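Local atomic coordinates of CDP-glucose-4,6-dehydratase (PDB entry 1RKX), a protein that converts CDP-D-glucose into CDP-4-keto-6-deoxy-D-glucose with loss of water, an NAD-dependent reaction of the extended short-chain dehydrogenase/reductase (SDR) family. Residues T18-G23 with G199-L204; A88-V93 with V101-T106; K134-K139 with T190-N195. All blocks are in the same frame, centred on the assembly; numbering follows the deposited sequence.

Contact 1: residues T18-G23 with G199-L204. With NAD (nicotinamide-adenine-dinucleotide), chain G.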
# COMPACT_ATOMS: atom_id res chain seq x y z
N THR C 18 -17.71 -27.20 -22.06
CA THR C 18 -19.13 -27.20 -22.42
C THR C 18 -19.81 -25.86 -22.13
O THR C 18 -21.01 -25.71 -22.35
CB THR C 18 -19.91 -28.31 -21.66
OG1 THR C 18 -19.85 -28.06 -20.25
CG2 THR C 18 -19.32 -29.69 -21.97
N GLY C 19 -19.03 -24.91 -21.64
CA GLY C 19 -19.57 -23.60 -21.32
C GLY C 19 -19.34 -22.57 -22.42
O GLY C 19 -18.84 -22.88 -23.50
N PHE C 20 -19.70 -21.32 -22.12
CA PHE C 20 -19.58 -20.22 -23.06
C PHE C 20 -18.14 -19.94 -23.48
O PHE C 20 -17.79 -20.08 -24.66
CB PHE C 20 -20.21 -18.96 -22.45
CG PHE C 20 -20.05 -17.72 -23.29
CD1 PHE C 20 -20.49 -17.68 -24.61
CD2 PHE C 20 -19.51 -16.56 -22.73
CE1 PHE C 20 -20.39 -16.51 -25.37
CE2 PHE C 20 -19.40 -15.38 -23.47
CZ PHE C 20 -19.84 -15.35 -24.80
N LYS C 21 -17.29 -19.53 -22.53
CA LYS C 21 -15.90 -19.24 -22.86
C LYS C 21 -15.15 -20.49 -23.29
O LYS C 21 -14.34 -20.44 -24.22
CB LYS C 21 -15.19 -18.61 -21.66
CG LYS C 21 -15.72 -17.23 -21.27
CD LYS C 21 -15.01 -16.67 -20.05
CE LYS C 21 -13.53 -16.45 -20.31
NZ LYS C 21 -12.81 -15.91 -19.12
N GLY C 22 -15.42 -21.60 -22.61
CA GLY C 22 -14.77 -22.85 -22.93
C GLY C 22 -15.06 -23.34 -24.33
O GLY C 22 -14.19 -23.90 -24.99
N GLY C 23 -16.30 -23.14 -24.77
CA GLY C 23 -16.69 -23.56 -26.11
C GLY C 23 -15.96 -22.75 -27.16
O GLY C 23 -15.41 -23.30 -28.11
N GLY C 199 -21.76 -14.09 -29.17
CA GLY C 199 -22.83 -14.95 -29.61
C GLY C 199 -22.68 -16.28 -28.89
O GLY C 199 -21.56 -16.71 -28.61
N GLY C 200 -23.80 -16.91 -28.56
CA GLY C 200 -23.72 -18.20 -27.90
C GLY C 200 -23.75 -18.26 -26.38
O GLY C 200 -23.56 -19.33 -25.81
N ASP C 201 -23.97 -17.13 -25.71
CA ASP C 201 -24.05 -17.17 -24.26
C ASP C 201 -25.52 -17.10 -23.88
O ASP C 201 -26.17 -16.08 -24.09
CB ASP C 201 -23.28 -16.03 -23.61
CG ASP C 201 -23.34 -16.08 -22.09
OD1 ASP C 201 -23.57 -17.19 -21.54
OD2 ASP C 201 -23.14 -15.04 -21.44
N TRP C 202 -26.04 -18.19 -23.34
CA TRP C 202 -27.43 -18.24 -22.97
C TRP C 202 -27.65 -18.20 -21.46
O TRP C 202 -28.68 -18.65 -20.96
CB TRP C 202 -28.08 -19.48 -23.59
CG TRP C 202 -28.55 -19.22 -25.00
CD1 TRP C 202 -29.66 -18.52 -25.38
CD2 TRP C 202 -27.90 -19.64 -26.22
NE1 TRP C 202 -29.75 -18.48 -26.76
CE2 TRP C 202 -28.68 -19.15 -27.29
CE3 TRP C 202 -26.74 -20.37 -26.50
CZ2 TRP C 202 -28.34 -19.38 -28.63
CZ3 TRP C 202 -26.40 -20.60 -27.83
CH2 TRP C 202 -27.19 -20.10 -28.88
N ALA C 203 -26.67 -17.66 -20.75
CA ALA C 203 -26.79 -17.54 -19.30
C ALA C 203 -28.00 -16.66 -19.03
O ALA C 203 -28.34 -15.79 -19.84
CB ALA C 203 -25.54 -16.89 -18.73
N LEU C 204 -28.66 -16.89 -17.91
CA LEU C 204 -29.84 -16.12 -17.55
C LEU C 204 -29.47 -14.81 -16.87
O LEU C 204 -28.42 -14.68 -16.26
CB LEU C 204 -30.74 -16.93 -16.63
CG LEU C 204 -31.32 -18.22 -17.21
CD1 LEU C 204 -32.09 -18.97 -16.13
CD2 LEU C 204 -32.23 -17.89 -18.40
PA NAD G . -20.35 -21.12 -18.22
O1A NAD G . -21.33 -21.40 -17.15
O2A NAD G . -20.88 -20.98 -19.60
O5B NAD G . -19.21 -22.26 -18.25
C5B NAD G . -18.83 -22.90 -17.01
C4B NAD G . -18.22 -24.28 -17.27
O4B NAD G . -17.94 -24.76 -15.93
C3B NAD G . -19.21 -25.27 -17.87
O3B NAD G . -18.55 -25.90 -18.99
C2B NAD G . -19.51 -26.19 -16.71
O2B NAD G . -19.93 -27.52 -17.12
C1B NAD G . -18.22 -26.13 -15.93
N9A NAD G . -18.37 -26.58 -14.56
C8A NAD G . -19.01 -25.95 -13.53
N7A NAD G . -18.98 -26.63 -12.39
C5A NAD G . -18.28 -27.77 -12.70
C6A NAD G . -17.92 -28.89 -11.92
N6A NAD G . -18.20 -29.08 -10.64
N1A NAD G . -17.21 -29.89 -12.53
C2A NAD G . -16.90 -29.73 -13.86
N3A NAD G . -17.18 -28.74 -14.68
C4A NAD G . -17.89 -27.77 -14.03
O3 NAD G . -19.52 -19.86 -17.82
PN NAD G . -18.34 -19.05 -18.60
O1N NAD G . -18.90 -17.72 -18.85
O2N NAD G . -18.02 -19.80 -19.85
O5D NAD G . -17.19 -18.98 -17.52
C5D NAD G . -15.95 -19.63 -17.83
C4D NAD G . -14.95 -19.38 -16.72
O4D NAD G . -14.69 -17.94 -16.76
C3D NAD G . -15.36 -19.65 -15.27
O3D NAD G . -14.18 -20.01 -14.53
C2D NAD G . -15.90 -18.30 -14.83
O2D NAD G . -15.90 -18.19 -13.40
C1D NAD G . -14.92 -17.37 -15.49
N1N NAD G . -15.43 -16.01 -15.62
C2N NAD G . -16.39 -15.65 -16.58
C3N NAD G . -16.83 -14.23 -16.74
C7N NAD G . -17.79 -13.92 -17.81
O7N NAD G . -18.12 -12.73 -17.94
N7N NAD G . -18.30 -14.85 -18.64
C4N NAD G . -16.34 -13.21 -15.73
C5N NAD G . -15.36 -13.77 -14.76
C6N NAD G . -14.95 -15.02 -14.71

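Contact 2: residues A88-V93 with V101-T106. With NAD (nicotinamide-adenine-dinucleotide), chain G.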
# COMPACT_ATOMS: atom_id res chain seq x y z
N ALA C 88 -13.41 -24.49 -15.84
CA ALA C 88 -14.57 -25.01 -15.14
C ALA C 88 -14.71 -24.34 -13.77
O ALA C 88 -13.75 -24.23 -13.02
CB ALA C 88 -14.46 -26.53 -14.97
N ALA C 89 -15.93 -23.90 -13.47
CA ALA C 89 -16.20 -23.25 -12.20
C ALA C 89 -17.68 -22.93 -12.08
O ALA C 89 -18.41 -22.95 -13.07
CB ALA C 89 -15.38 -21.96 -12.09
N GLN C 90 -18.12 -22.64 -10.85
CA GLN C 90 -19.50 -22.22 -10.58
C GLN C 90 -19.25 -20.72 -10.79
O GLN C 90 -18.68 -20.05 -9.92
CB GLN C 90 -19.86 -22.52 -9.12
CG GLN C 90 -21.34 -22.35 -8.77
CD GLN C 90 -21.85 -20.96 -9.08
OE1 GLN C 90 -22.22 -20.67 -10.22
NE2 GLN C 90 -21.88 -20.09 -8.08
N PRO C 91 -19.67 -20.18 -11.94
CA PRO C 91 -19.47 -18.77 -12.29
C PRO C 91 -20.50 -17.72 -11.90
O PRO C 91 -20.30 -16.55 -12.21
CB PRO C 91 -19.33 -18.85 -13.79
CG PRO C 91 -20.47 -19.78 -14.12
CD PRO C 91 -20.36 -20.88 -13.04
N LEU C 92 -21.58 -18.11 -11.24
CA LEU C 92 -22.63 -17.16 -10.89
C LEU C 92 -22.61 -16.62 -9.46
O LEU C 92 -22.61 -17.38 -8.50
CB LEU C 92 -23.99 -17.78 -11.18
CG LEU C 92 -24.19 -18.35 -12.58
CD1 LEU C 92 -25.58 -18.96 -12.69
CD2 LEU C 92 -23.99 -17.25 -13.62
N VAL C 93 -22.62 -15.29 -9.33
CA VAL C 93 -22.61 -14.65 -8.02
C VAL C 93 -23.93 -14.96 -7.31
O VAL C 93 -23.94 -15.40 -6.15
CB VAL C 93 -22.46 -13.11 -8.14
CG1 VAL C 93 -22.66 -12.46 -6.79
CG2 VAL C 93 -21.07 -12.76 -8.67
N VAL C 101 -21.36 -23.46 -0.32
CA VAL C 101 -20.51 -24.63 -0.18
C VAL C 101 -20.11 -25.21 -1.55
O VAL C 101 -18.93 -25.46 -1.80
CB VAL C 101 -21.20 -25.71 0.68
CG1 VAL C 101 -20.28 -26.91 0.86
CG2 VAL C 101 -21.57 -25.12 2.04
N GLU C 102 -21.09 -25.40 -2.43
CA GLU C 102 -20.81 -25.93 -3.76
C GLU C 102 -19.89 -24.99 -4.53
O GLU C 102 -19.06 -25.44 -5.33
CB GLU C 102 -22.12 -26.12 -4.54
CG GLU C 102 -23.08 -27.15 -3.95
CD GLU C 102 -23.53 -26.82 -2.54
OE1 GLU C 102 -23.93 -25.65 -2.28
OE2 GLU C 102 -23.50 -27.73 -1.68
N THR C 103 -20.04 -23.69 -4.31
CA THR C 103 -19.21 -22.70 -5.00
C THR C 103 -17.75 -22.87 -4.59
O THR C 103 -16.85 -22.91 -5.43
CB THR C 103 -19.65 -21.26 -4.69
OG1 THR C 103 -20.97 -21.04 -5.19
CG2 THR C 103 -18.70 -20.26 -5.35
N TYR C 104 -17.53 -22.97 -3.28
CA TYR C 104 -16.18 -23.14 -2.77
C TYR C 104 -15.59 -24.50 -3.16
O TYR C 104 -14.43 -24.58 -3.55
CB TYR C 104 -16.14 -22.98 -1.25
CG TYR C 104 -16.09 -21.54 -0.79
CD1 TYR C 104 -17.20 -20.93 -0.19
CD2 TYR C 104 -14.94 -20.77 -0.96
CE1 TYR C 104 -17.15 -19.60 0.23
CE2 TYR C 104 -14.88 -19.44 -0.55
CZ TYR C 104 -15.99 -18.86 0.05
OH TYR C 104 -15.94 -17.54 0.47
N SER C 105 -16.38 -25.56 -3.06
CA SER C 105 -15.88 -26.88 -3.42
C SER C 105 -15.48 -26.90 -4.89
O SER C 105 -14.40 -27.38 -5.25
CB SER C 105 -16.93 -27.96 -3.14
OG SER C 105 -18.12 -27.71 -3.88
N THR C 106 -16.34 -26.35 -5.75
CA THR C 106 -16.06 -26.32 -7.18
C THR C 106 -14.90 -25.40 -7.56
O THR C 106 -13.97 -25.82 -8.26
CB THR C 106 -17.30 -25.89 -8.00
OG1 THR C 106 -18.38 -26.80 -7.76
CG2 THR C 106 -16.98 -25.88 -9.49
PA NAD G . -20.35 -21.12 -18.22
O1A NAD G . -21.33 -21.40 -17.15
O2A NAD G . -20.88 -20.98 -19.60
O5B NAD G . -19.21 -22.26 -18.25
C5B NAD G . -18.83 -22.90 -17.01
C4B NAD G . -18.22 -24.28 -17.27
O4B NAD G . -17.94 -24.76 -15.93
C3B NAD G . -19.21 -25.27 -17.87
O3B NAD G . -18.55 -25.90 -18.99
C2B NAD G . -19.51 -26.19 -16.71
O2B NAD G . -19.93 -27.52 -17.12
C1B NAD G . -18.22 -26.13 -15.93
N9A NAD G . -18.37 -26.58 -14.56
C8A NAD G . -19.01 -25.95 -13.53
N7A NAD G . -18.98 -26.63 -12.39
C5A NAD G . -18.28 -27.77 -12.70
C6A NAD G . -17.92 -28.89 -11.92
N6A NAD G . -18.20 -29.08 -10.64
N1A NAD G . -17.21 -29.89 -12.53
C2A NAD G . -16.90 -29.73 -13.86
N3A NAD G . -17.18 -28.74 -14.68
C4A NAD G . -17.89 -27.77 -14.03
O3 NAD G . -19.52 -19.86 -17.82
PN NAD G . -18.34 -19.05 -18.60
O1N NAD G . -18.90 -17.72 -18.85
O2N NAD G . -18.02 -19.80 -19.85
O5D NAD G . -17.19 -18.98 -17.52
C5D NAD G . -15.95 -19.63 -17.83
C4D NAD G . -14.95 -19.38 -16.72
O4D NAD G . -14.69 -17.94 -16.76
C3D NAD G . -15.36 -19.65 -15.27
O3D NAD G . -14.18 -20.01 -14.53
C2D NAD G . -15.90 -18.30 -14.83
O2D NAD G . -15.90 -18.19 -13.40
C1D NAD G . -14.92 -17.37 -15.49
N1N NAD G . -15.43 -16.01 -15.62
C2N NAD G . -16.39 -15.65 -16.58
C3N NAD G . -16.83 -14.23 -16.74
C7N NAD G . -17.79 -13.92 -17.81
O7N NAD G . -18.12 -12.73 -17.94
N7N NAD G . -18.30 -14.85 -18.64
C4N NAD G . -16.34 -13.21 -15.73
C5N NAD G . -15.36 -13.77 -14.76
C6N NAD G . -14.95 -15.02 -14.71
O HOH W 1 -12.63 -24.34 -10.48

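Contact 3: residues K134-K139 with T190-N195. With NAD (nicotinamide-adenine-dinucleotide), chain G.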
# COMPACT_ATOMS: atom_id res chain seq x y z
N LYS C 134 -13.16 -10.59 -10.56
CA LYS C 134 -13.68 -10.40 -9.21
C LYS C 134 -12.81 -11.01 -8.09
O LYS C 134 -13.23 -11.04 -6.94
CB LYS C 134 -15.10 -10.97 -9.10
CG LYS C 134 -16.07 -10.41 -10.13
CD LYS C 134 -16.14 -8.90 -10.06
CE LYS C 134 -17.04 -8.33 -11.15
NZ LYS C 134 -18.46 -8.76 -10.99
N CYS C 135 -11.62 -11.48 -8.43
CA CYS C 135 -10.77 -12.07 -7.39
C CYS C 135 -10.15 -11.01 -6.48
O CYS C 135 -9.67 -11.33 -5.39
CB CYS C 135 -9.65 -12.90 -8.03
SG CYS C 135 -8.48 -11.92 -8.96
N TYR C 136 -10.16 -9.76 -6.92
CA TYR C 136 -9.56 -8.68 -6.13
C TYR C 136 -10.39 -8.18 -4.97
O TYR C 136 -11.61 -8.03 -5.09
CB TYR C 136 -9.24 -7.47 -7.01
CG TYR C 136 -8.20 -7.71 -8.08
CD1 TYR C 136 -8.58 -7.97 -9.41
CD2 TYR C 136 -6.84 -7.67 -7.78
CE1 TYR C 136 -7.63 -8.17 -10.40
CE2 TYR C 136 -5.88 -7.87 -8.76
CZ TYR C 136 -6.28 -8.12 -10.06
OH TYR C 136 -5.33 -8.31 -11.04
N ASP C 137 -9.73 -7.93 -3.85
CA ASP C 137 -10.40 -7.37 -2.69
C ASP C 137 -10.95 -6.05 -3.22
O ASP C 137 -10.20 -5.24 -3.75
CB ASP C 137 -9.38 -7.13 -1.57
CG ASP C 137 -9.97 -6.41 -0.38
OD1 ASP C 137 -11.15 -6.65 -0.06
OD2 ASP C 137 -9.24 -5.60 0.24
N ASN C 138 -12.25 -5.84 -3.08
CA ASN C 138 -12.87 -4.64 -3.62
C ASN C 138 -12.67 -3.37 -2.79
O ASN C 138 -13.20 -3.25 -1.69
CB ASN C 138 -14.36 -4.88 -3.85
CG ASN C 138 -14.95 -3.91 -4.86
OD1 ASN C 138 -14.85 -2.70 -4.71
ND2 ASN C 138 -15.56 -4.45 -5.91
N LYS C 139 -11.92 -2.43 -3.35
CA LYS C 139 -11.65 -1.17 -2.68
C LYS C 139 -12.72 -0.13 -2.99
O LYS C 139 -12.68 0.99 -2.48
CB LYS C 139 -10.28 -0.63 -3.09
CG LYS C 139 -9.11 -1.54 -2.72
CD LYS C 139 -9.03 -1.74 -1.22
CE LYS C 139 -7.80 -2.52 -0.81
NZ LYS C 139 -7.77 -2.73 0.67
N THR C 190 -2.27 -17.47 -13.82
CA THR C 190 -3.70 -17.24 -13.64
C THR C 190 -4.07 -16.07 -14.55
O THR C 190 -3.23 -15.21 -14.82
CB THR C 190 -4.09 -16.90 -12.18
OG1 THR C 190 -3.30 -15.80 -11.70
CG2 THR C 190 -3.88 -18.11 -11.27
N VAL C 191 -5.30 -16.07 -15.03
CA VAL C 191 -5.77 -14.99 -15.90
C VAL C 191 -7.06 -14.42 -15.32
O VAL C 191 -7.96 -15.16 -14.92
CB VAL C 191 -5.97 -15.48 -17.36
CG1 VAL C 191 -4.62 -15.82 -17.97
CG2 VAL C 191 -6.90 -16.68 -17.41
N ARG C 192 -7.12 -13.10 -15.28
CA ARG C 192 -8.26 -12.40 -14.71
C ARG C 192 -8.96 -11.53 -15.74
O ARG C 192 -8.36 -10.63 -16.31
CB ARG C 192 -7.75 -11.55 -13.54
CG ARG C 192 -6.89 -12.36 -12.56
CD ARG C 192 -5.94 -11.50 -11.73
NE ARG C 192 -5.05 -12.31 -10.91
CZ ARG C 192 -4.04 -11.83 -10.19
NH1 ARG C 192 -3.78 -10.53 -10.19
NH2 ARG C 192 -3.30 -12.65 -9.46
N ALA C 193 -10.24 -11.81 -15.96
CA ALA C 193 -11.04 -11.06 -16.93
C ALA C 193 -12.52 -11.18 -16.59
O ALA C 193 -12.93 -12.13 -15.92
CB ALA C 193 -10.77 -11.59 -18.33
N GLY C 194 -13.32 -10.24 -17.06
CA GLY C 194 -14.74 -10.30 -16.79
C GLY C 194 -15.57 -9.60 -17.84
O GLY C 194 -15.04 -9.13 -18.86
N ASN C 195 -16.88 -9.53 -17.61
CA ASN C 195 -17.79 -8.85 -18.53
C ASN C 195 -17.65 -9.34 -19.97
O ASN C 195 -17.59 -8.54 -20.91
CB ASN C 195 -17.53 -7.35 -18.49
CG ASN C 195 -17.27 -6.85 -17.08
OD1 ASN C 195 -18.16 -6.86 -16.23
ND2 ASN C 195 -16.04 -6.42 -16.82
PA NAD G . -20.35 -21.12 -18.22
O1A NAD G . -21.33 -21.40 -17.15
O2A NAD G . -20.88 -20.98 -19.60
O5B NAD G . -19.21 -22.26 -18.25
C5B NAD G . -18.83 -22.90 -17.01
C4B NAD G . -18.22 -24.28 -17.27
O4B NAD G . -17.94 -24.76 -15.93
C3B NAD G . -19.21 -25.27 -17.87
O3B NAD G . -18.55 -25.90 -18.99
C2B NAD G . -19.51 -26.19 -16.71
O2B NAD G . -19.93 -27.52 -17.12
C1B NAD G . -18.22 -26.13 -15.93
N9A NAD G . -18.37 -26.58 -14.56
C8A NAD G . -19.01 -25.95 -13.53
N7A NAD G . -18.98 -26.63 -12.39
C5A NAD G . -18.28 -27.77 -12.70
C6A NAD G . -17.92 -28.89 -11.92
N6A NAD G . -18.20 -29.08 -10.64
N1A NAD G . -17.21 -29.89 -12.53
C2A NAD G . -16.90 -29.73 -13.86
N3A NAD G . -17.18 -28.74 -14.68
C4A NAD G . -17.89 -27.77 -14.03
O3 NAD G . -19.52 -19.86 -17.82
PN NAD G . -18.34 -19.05 -18.60
O1N NAD G . -18.90 -17.72 -18.85
O2N NAD G . -18.02 -19.80 -19.85
O5D NAD G . -17.19 -18.98 -17.52
C5D NAD G . -15.95 -19.63 -17.83
C4D NAD G . -14.95 -19.38 -16.72
O4D NAD G . -14.69 -17.94 -16.76
C3D NAD G . -15.36 -19.65 -15.27
O3D NAD G . -14.18 -20.01 -14.53
C2D NAD G . -15.90 -18.30 -14.83
O2D NAD G . -15.90 -18.19 -13.40
C1D NAD G . -14.92 -17.37 -15.49
N1N NAD G . -15.43 -16.01 -15.62
C2N NAD G . -16.39 -15.65 -16.58
C3N NAD G . -16.83 -14.23 -16.74
C7N NAD G . -17.79 -13.92 -17.81
O7N NAD G . -18.12 -12.73 -17.94
N7N NAD G . -18.30 -14.85 -18.64
C4N NAD G . -16.34 -13.21 -15.73
C5N NAD G . -15.36 -13.77 -14.76
C6N NAD G . -14.95 -15.02 -14.71

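Contact 1: residues T18-G23 with G199-L204
Phe-20 reaches from the start of helix 20-31 to the loop 199-204 and lays its ring beneath the side chain of Asp-201, while the residues around it hold NAD. Thr-18 comes first in the segment and faces the adenosine half of the cofactor. Its OG1 accepts a hydrogen bond from NAD O3B, 2.8 Å away, and also has a hydrogen bond to the backbone O of Leu-41. Gly-19 follows at the N-cap position; a CB there would run into NAD O5B, so the missing side chain lets the pyrophosphate lie close to the backbone. At Phe-20 the helix opens, and its N donates to NAD O2A at 2.8 Å in a nearly straight bond (173°). This is the glycine-rich turn of a Rossmann fold, between strand 11-15 and helix 20-31, where the amino end of the helix meets the two phosphates and its dipole would favour their negative charge. The ring of Phe-20 leaves that site because CG stands anti to the backbone N (chi1 175°). Asp-201 CB sits over the ring centre in a CH-pi contact, 3.4 Å from the centroid, and the carboxylate continues stacked over the ring, the two planes 20° apart. Gly-199 O lies at the ring edge, in plane, 3.5 Å from Phe-20 CE1, and is also hydrogen-bonded to Trp-24 NE1. Asp-201 OD1 closes an Asx turn by accepting from Ala-203 N, which meets it from above the carboxylate plane; OD2 forms a salt bridge with Arg-206. Lys-21, next along the helix, gives its backbone N to the second phosphate, 2.8 Å from NAD O2N. Its side chain runs alongside the nicotinamide ribose, and NZ is hydrogen-bonded to Tyr-242 OH.

Contact 2: residues A88-V93 with V101-T106
Gln-90 leans on helix 100-121 from the loop that follows strand 83-86, its CB 4.2 Å from Thr-103 CA. CG lies anti to the backbone N (chi1 -170°) and passes 3.8 Å from Thr-103 OG1; a bend at chi2 (-56°) then turns the amide back toward Leu-92, with NE2 left beside Thr-103. OE1 folds back to accept from Leu-92 N at 2.8 Å, with the donor tilted out of the carbonyl plane. NE2 spends its two N-H groups in the amide plane: one goes to Leu-92 O, the other to Thr-103 OG1, 3.2 Å away and almost straight at 178°. Three bonds thus fix the rotation of the amide, and Thr-103 OG1 has its other partner in Glu-99 O. In this Rossmann fold the loop after the fourth strand of the sheet carries NAD along one side: Ala-89 N donates to NAD O4B at 3.3 Å, and Pro-91 CB packs near the nicotinamide ribose. Thr-106, one helical turn on from Thr-103, rests CG2 against both the loop and the adenine, 3.7 Å from Gln-90 N and 3.6 Å from NAD N7A. A water donates to both Ala-88 O and Thr-106 O, bridging loop and helix.

Contact 3: residues K134-K139 with T190-N195
Next to the nicotinamide pocket, which residues 193-195 line, Tyr-136 and Cys-135 meet Arg-192 on strand 187-192. Arg-192 NH1 donates to Tyr-136 OH at 2.8 Å, and the hydroxyl lies in the guanidinium plane, at its edge. The N-H···O angle is 154°. Ring and guanidinium stand nearly perpendicular, 88° apart, and the arginine meets the tyrosine at its hydroxyl end. The aliphatic part adds to the grip, with Arg-192 CD 3.3 Å from Tyr-136 OH. Strand 187-192 is the sixth strand of the parallel Rossmann sheet, and segment 134-139 belongs to the loop that leaves its neighbour, strand 126-130. Cys-135 fills the angle between the two larger side chains: SG sits between its backbone N and carbonyl carbon (chi1 66°), 3.8 Å from Arg-192 CD, and also lies over one face of the Tyr-136 ring, toward the rim. The buried charge of Arg-192 is met by a salt bridge from NE to Glu-165, and NH1 also bonds to Glu-147 O; Tyr-136 OH has a further hydrogen bond to Asn-261. Beyond the arginine the chain turns along the cofactor, with Ala-193 O 3.2 Å from NAD C5N and Gly-194 CA 3.5 Å from NAD C4N, the ring carbon that carries hydride in nicotinamide chemistry.

Each contact has at least one segment touching the same NAD, bound at the Rossmann sheet; loop 199-204 follows strand 196-197 of a smaller mixed sheet. Contact 1 joins the first cofactor-binding turn to that loop and closes a long loop of sequence; contacts 2 and 3 are nested inside it, in series. A few residues, including strand 196-197, separate segments 190-195 and 199-204, and contacts 3 and 1 do not otherwise touch. The centres lie about 16 Å (1 and 2), 19 Å (1 and 3) and 15 Å (2 and 3) apart. Residues 18-23 hold the pyrophosphate, contact 2 flanks the adenosine and nicotinamide ribose, and residues 193-195 line the nicotinamide, placing the cofactor across the sheet's carboxyl ends.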